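Local atomic coordinates of glucosamine-6-phosphate deaminase (Bacillus subtilis, PDB entry 2BKX), a protein that belongs to the glucosamine-6-phosphate isomerase/6-phosphogluconolactonase family, has a Rossmann-like alpha/beta fold and binds fructose -6-phosphate in this model. Residues N65-Y69 against I139-E143; H153-L157 against P176-T181. One frame throughout, in Å; residues are numbered along the deposited sequence. Where two conformers were deposited one is given.

Contact 1 (N65-Y69 against I139-E143); sequences NLDEY and IGFNE. With F6R (fructose -6-phosphate), chain C.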
# COMPACT_ATOMS: atom_id res chain seq x y z
N ASN A 65 -6.71 4.34 -0.46
CA ASN A 65 -6.05 3.06 -0.54
C ASN A 65 -5.55 2.78 -1.95
O ASN A 65 -6.12 3.24 -2.95
CB ASN A 65 -6.97 1.93 -0.06
CG ASN A 65 -6.68 1.52 1.35
OD1 ASN A 65 -6.06 0.44 1.60
ND2 ASN A 65 -7.03 2.36 2.27
N LEU A 66 -4.51 1.97 -2.03
CA LEU A 66 -3.91 1.60 -3.31
C LEU A 66 -4.84 0.84 -4.22
O LEU A 66 -4.83 1.04 -5.43
CB LEU A 66 -2.66 0.73 -3.08
CG LEU A 66 -1.43 1.42 -2.55
CD1 LEU A 66 -0.40 0.41 -2.05
CD2 LEU A 66 -0.79 2.28 -3.62
N ASP A 67 -5.59 -0.09 -3.65
CA ASP A 67 -6.19 -1.11 -4.50
C ASP A 67 -7.39 -1.80 -3.90
O ASP A 67 -7.67 -1.69 -2.70
CB ASP A 67 -5.12 -2.13 -4.98
CG ASP A 67 -4.16 -2.56 -3.96
OD1 ASP A 67 -3.01 -2.75 -4.44
OD2 ASP A 67 -4.48 -2.74 -2.75
N GLU A 68 -8.12 -2.51 -4.75
CA GLU A 68 -9.25 -3.34 -4.34
C GLU A 68 -9.43 -4.41 -5.38
O GLU A 68 -9.14 -4.20 -6.57
CB GLU A 68 -10.53 -2.54 -4.20
CG GLU A 68 -11.80 -3.30 -3.83
CD GLU A 68 -11.72 -4.04 -2.50
OE1 GLU A 68 -10.95 -5.02 -2.37
OE2 GLU A 68 -12.42 -3.59 -1.54
N TYR A 69 -9.86 -5.59 -4.95
CA TYR A 69 -10.10 -6.67 -5.90
C TYR A 69 -11.38 -6.39 -6.71
O TYR A 69 -12.38 -5.89 -6.19
CB TYR A 69 -10.28 -7.99 -5.17
CG TYR A 69 -9.05 -8.63 -4.60
CD1 TYR A 69 -8.90 -8.77 -3.22
CD2 TYR A 69 -8.04 -9.12 -5.41
CE1 TYR A 69 -7.77 -9.37 -2.68
CE2 TYR A 69 -6.91 -9.73 -4.89
CZ TYR A 69 -6.79 -9.89 -3.53
OH TYR A 69 -5.68 -10.53 -3.06
N ILE A 139 4.16 -2.82 -7.15
CA ILE A 139 3.71 -1.82 -6.17
C ILE A 139 2.25 -1.52 -6.50
O ILE A 139 1.88 -1.47 -7.66
CB ILE A 139 4.60 -0.57 -6.08
CG1 ILE A 139 4.76 0.11 -7.43
CG2 ILE A 139 5.96 -0.95 -5.49
CD1 ILE A 139 5.47 1.47 -7.40
N GLY A 140 1.43 -1.37 -5.50
CA GLY A 140 -0.00 -1.57 -5.70
C GLY A 140 -0.21 -2.91 -6.40
O GLY A 140 0.47 -3.88 -6.06
N PHE A 141 -1.08 -2.95 -7.40
CA PHE A 141 -1.13 -4.12 -8.30
C PHE A 141 -0.64 -3.78 -9.70
O PHE A 141 -1.10 -4.33 -10.73
CB PHE A 141 -2.51 -4.78 -8.32
CG PHE A 141 -2.85 -5.57 -7.08
CD1 PHE A 141 -4.14 -5.52 -6.62
CD2 PHE A 141 -1.94 -6.42 -6.44
CE1 PHE A 141 -4.55 -6.31 -5.53
CE2 PHE A 141 -2.34 -7.19 -5.33
CZ PHE A 141 -3.64 -7.14 -4.89
N ASN A 142 0.34 -2.87 -9.74
CA ASN A 142 1.06 -2.57 -10.98
C ASN A 142 2.10 -3.63 -11.22
O ASN A 142 3.15 -3.62 -10.57
CB ASN A 142 1.70 -1.18 -10.90
CG ASN A 142 0.69 -0.10 -10.72
OD1 ASN A 142 0.01 0.29 -11.68
ND2 ASN A 142 0.60 0.42 -9.51
N GLU A 143 1.75 -4.60 -12.08
CA GLU A 143 2.60 -5.76 -12.32
C GLU A 143 3.71 -5.41 -13.30
O GLU A 143 3.65 -4.40 -14.00
CB GLU A 143 1.78 -6.92 -12.85
CG GLU A 143 0.65 -7.39 -11.93
CD GLU A 143 1.04 -8.27 -10.77
OE1 GLU A 143 2.18 -8.19 -10.28
OE2 GLU A 143 0.21 -9.12 -10.33
C1 F6R C . -1.09 -3.47 -0.88
C2 F6R C . -0.61 -3.72 -2.30
C3 F6R C . 0.32 -4.86 -2.73
C4 F6R C . 1.06 -5.54 -1.56
C5 F6R C . 2.01 -6.65 -2.00
C6 F6R C . 2.68 -7.32 -0.81
O1 F6R C . -2.24 -2.61 -0.85
O2 F6R C . -0.97 -2.92 -3.14
O3 F6R C . 1.32 -4.33 -3.58
O4 F6R C . 1.80 -4.54 -0.87
O5 F6R C . 1.35 -7.61 -2.81
O6 F6R C . 1.67 -8.00 -0.04
P F6R C . 2.05 -8.59 1.39
O1P F6R C . 2.27 -7.40 2.29
O2P F6R C . 3.32 -9.36 1.20
O3P F6R C . 0.89 -9.42 1.83

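Contact 2 (H153-L157 against P176-T181); sequences HVVTL and PKKALT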
# COMPACT_ATOMS: atom_id res chain seq x y z
N HIS A 153 -6.20 2.11 -12.65
CA HIS A 153 -6.65 1.26 -13.74
C HIS A 153 -7.00 -0.13 -13.29
O HIS A 153 -6.61 -0.55 -12.19
CB HIS A 153 -5.62 1.24 -14.89
CG HIS A 153 -4.31 0.58 -14.56
ND1 HIS A 153 -3.40 1.11 -13.69
CD2 HIS A 153 -3.74 -0.53 -15.08
CE1 HIS A 153 -2.34 0.32 -13.63
NE2 HIS A 153 -2.53 -0.70 -14.45
N VAL A 154 -7.73 -0.83 -14.17
CA VAL A 154 -8.08 -2.23 -14.03
C VAL A 154 -6.94 -3.08 -14.54
O VAL A 154 -6.43 -2.85 -15.62
CB VAL A 154 -9.36 -2.57 -14.80
CG1 VAL A 154 -9.76 -4.03 -14.61
CG2 VAL A 154 -10.49 -1.68 -14.31
N VAL A 155 -6.53 -4.05 -13.73
CA VAL A 155 -5.43 -4.96 -14.03
C VAL A 155 -5.82 -6.41 -13.90
O VAL A 155 -6.68 -6.76 -13.09
CB VAL A 155 -4.22 -4.68 -13.12
CG1 VAL A 155 -3.75 -3.25 -13.37
CG2 VAL A 155 -4.56 -4.92 -11.63
N THR A 156 -5.16 -7.24 -14.70
CA THR A 156 -5.27 -8.68 -14.56
C THR A 156 -4.07 -9.09 -13.71
O THR A 156 -2.93 -8.87 -14.09
CB THR A 156 -5.26 -9.37 -15.95
OG1 THR A 156 -6.39 -8.90 -16.68
CG2 THR A 156 -5.31 -10.88 -15.85
N LEU A 157 -4.33 -9.69 -12.56
CA LEU A 157 -3.28 -10.08 -11.66
C LEU A 157 -2.40 -11.18 -12.25
O LEU A 157 -2.86 -12.14 -12.89
CB LEU A 157 -3.86 -10.57 -10.34
CG LEU A 157 -4.71 -9.53 -9.60
CD1 LEU A 157 -5.29 -10.16 -8.35
CD2 LEU A 157 -3.92 -8.32 -9.20
N PRO A 176 -9.47 -13.68 -6.73
CA PRO A 176 -9.86 -12.91 -7.91
C PRO A 176 -8.78 -12.88 -8.99
O PRO A 176 -7.59 -13.06 -8.71
CB PRO A 176 -10.12 -11.52 -7.34
CG PRO A 176 -10.45 -11.78 -5.88
CD PRO A 176 -9.60 -12.91 -5.49
N LYS A 177 -9.23 -12.71 -10.23
CA LYS A 177 -8.34 -12.58 -11.36
C LYS A 177 -7.96 -11.14 -11.70
O LYS A 177 -6.96 -10.92 -12.35
CB LYS A 177 -8.95 -13.26 -12.58
CG LYS A 177 -8.94 -14.79 -12.44
CD LYS A 177 -9.57 -15.51 -13.58
CE LYS A 177 -9.36 -16.98 -13.38
NZ LYS A 177 -7.94 -17.37 -13.62
N LYS A 178 -8.79 -10.20 -11.27
CA LYS A 178 -8.55 -8.80 -11.59
C LYS A 178 -8.65 -7.90 -10.37
O LYS A 178 -9.20 -8.29 -9.35
CB LYS A 178 -9.54 -8.30 -12.67
CG LYS A 178 -9.49 -9.11 -14.00
CD LYS A 178 -10.44 -8.56 -15.04
CE LYS A 178 -10.09 -9.05 -16.41
NZ LYS A 178 -10.90 -8.34 -17.45
N ALA A 179 -8.15 -6.68 -10.54
CA ALA A 179 -8.17 -5.70 -9.48
C ALA A 179 -8.18 -4.30 -10.05
O ALA A 179 -7.93 -4.10 -11.23
CB ALA A 179 -6.97 -5.90 -8.58
N LEU A 180 -8.48 -3.34 -9.19
CA LEU A 180 -8.36 -1.91 -9.46
C LEU A 180 -7.19 -1.39 -8.63
O LEU A 180 -7.10 -1.70 -7.45
CB LEU A 180 -9.63 -1.19 -8.99
CG LEU A 180 -10.87 -1.44 -9.83
CD1 LEU A 180 -11.36 -2.87 -9.75
CD2 LEU A 180 -11.96 -0.48 -9.37
N THR A 181 -6.27 -0.65 -9.25
CA THR A 181 -5.10 -0.15 -8.53
C THR A 181 -4.73 1.27 -8.97
O THR A 181 -4.82 1.62 -10.14
CB THR A 181 -3.88 -1.08 -8.77
OG1 THR A 181 -2.78 -0.66 -7.96
CG2 THR A 181 -3.47 -1.18 -10.20
O HOH W 1 -5.45 -13.09 -13.20

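Contact 1 (N65-Y69 against I139-E143)
The backbones of 65-69 and 139-143 come closest at Leu66 and Gly140, whose CA atoms are 5.6 Å apart. Residues 65-69 form the end of the broken strand 62-69 in a Rossmann-like alpha/beta fold. Residues 139-143 belong to the loop between strands 128-131 and 153-156. This loop turns sharply: Asn142 N donates to Ile139 O at 2.9 Å, and Asn142 ND2 reaches the same oxygen, Ile139 O, also at 2.9 Å. Gly140 has a positive phi of 51°, which suits a residue without a side chain. The two segments share a wall of the ligand pocket and meet largely by van der Waals contact. Leu66 CD1 packs on Gly140 CA at 4.2 Å. Asp67 points toward the loop, and its OD1 lies 3.4 Å from Gly140 C and over one face of the Phe141 ring. Further along the strand, Tyr69 and Phe141 meet obliquely, with ring centroids 5.8 Å apart and planes at 37°. The Tyr69 hydroxyl is hydrogen-bonded to Asn165, and Phe141 also touches Tyr80 of helix 80-89. Fructose -6-phosphate joins the segments through polar groups. Its O1 donates to Asp67 OD2 at 2.9 Å, and its O3 donates to the carbonyl oxygen Gly140 O at 2.7 Å. His138, Arg167 and Lys202 are among its other hydrogen-bonding partners. The tightest approach to the ligand is made by the other carboxylate oxygen of the aspartate: Asp67 OD1 lies only 2.4 Å from F6R O2.

Contact 2 (H153-L157 against P176-T181)
Five main-chain hydrogen bonds tie 153-157 to 176-181. Strands 153-156 and 178-181 form an antiparallel ladder in the mixed sheet of this alpha/beta fold. His153 and Thr181 are a hydrogen-bonded pair: His153 N donates to Thr181 O at 2.9 Å, and Thr181 N to His153 O at 3.0 Å. Val155 and Ala179 repeat the pattern, with Val155 N to Ala179 O and Ala179 N to Val155 O both at 2.9 Å. Beyond the strand end, Leu157 N still reaches Lys177 O at 2.9 Å. Val154 with Leu180 and Thr156 with Lys178 are the non-hydrogen-bonded pairs. Here the backbones draw in to CA-CA distances of 4.6 Å and 4.4 Å, and CA-H...O contacts add to the ladder, such as Val154 CA to Ala179 O at 3.4 Å. The strand axes are 4.7 Å apart at closest approach, with N-to-C directions at 147° to each other. On the face with Val155, Ala179 and Thr181, the packing is mostly apolar. Val155 CG2 meets Ala179 CB at 4.0 Å, and Val155 CG1 meets Thr181 CG2 at 3.8 Å. Leu157 extends this patch, with CD2 3.9 Å from Ala179 CB. Leu157 and Ala179 both touch Phe141 of the pocket loop. Val154 and Leu180 lie on the other face, under helix 109-122. Thr156 and Lys178 on that same face are exposed, with Thr156 OG1 3.7 Å from Lys178 CE. Where the chain leaves the ladder for helix 159-165, a water donates to both Leu157 O and Lys177 O, at 2.8 Å each.

The centres of contacts 1 and 2 lie about 8 Å apart, and the two share one sheet. Strand 178-181 runs between 62-69 and 153-156, antiparallel to both. Glu68 O and Leu180 N, 2.8 Å apart, probably form a hydrogen bond that joins the contacts across this sheet. A second probable hydrogen bond, Phe141 N to Thr181 OG1 at 2.9 Å, ties the pocket loop to the same strand. Contact 1 touches fructose -6-phosphate directly. Contact 2 stands behind it, with the Thr181 side chain about 6 Å from the ligand. Asn142 OD1 also packs against His153 CE1 at 3.1 Å, joining the loop to the outer strand.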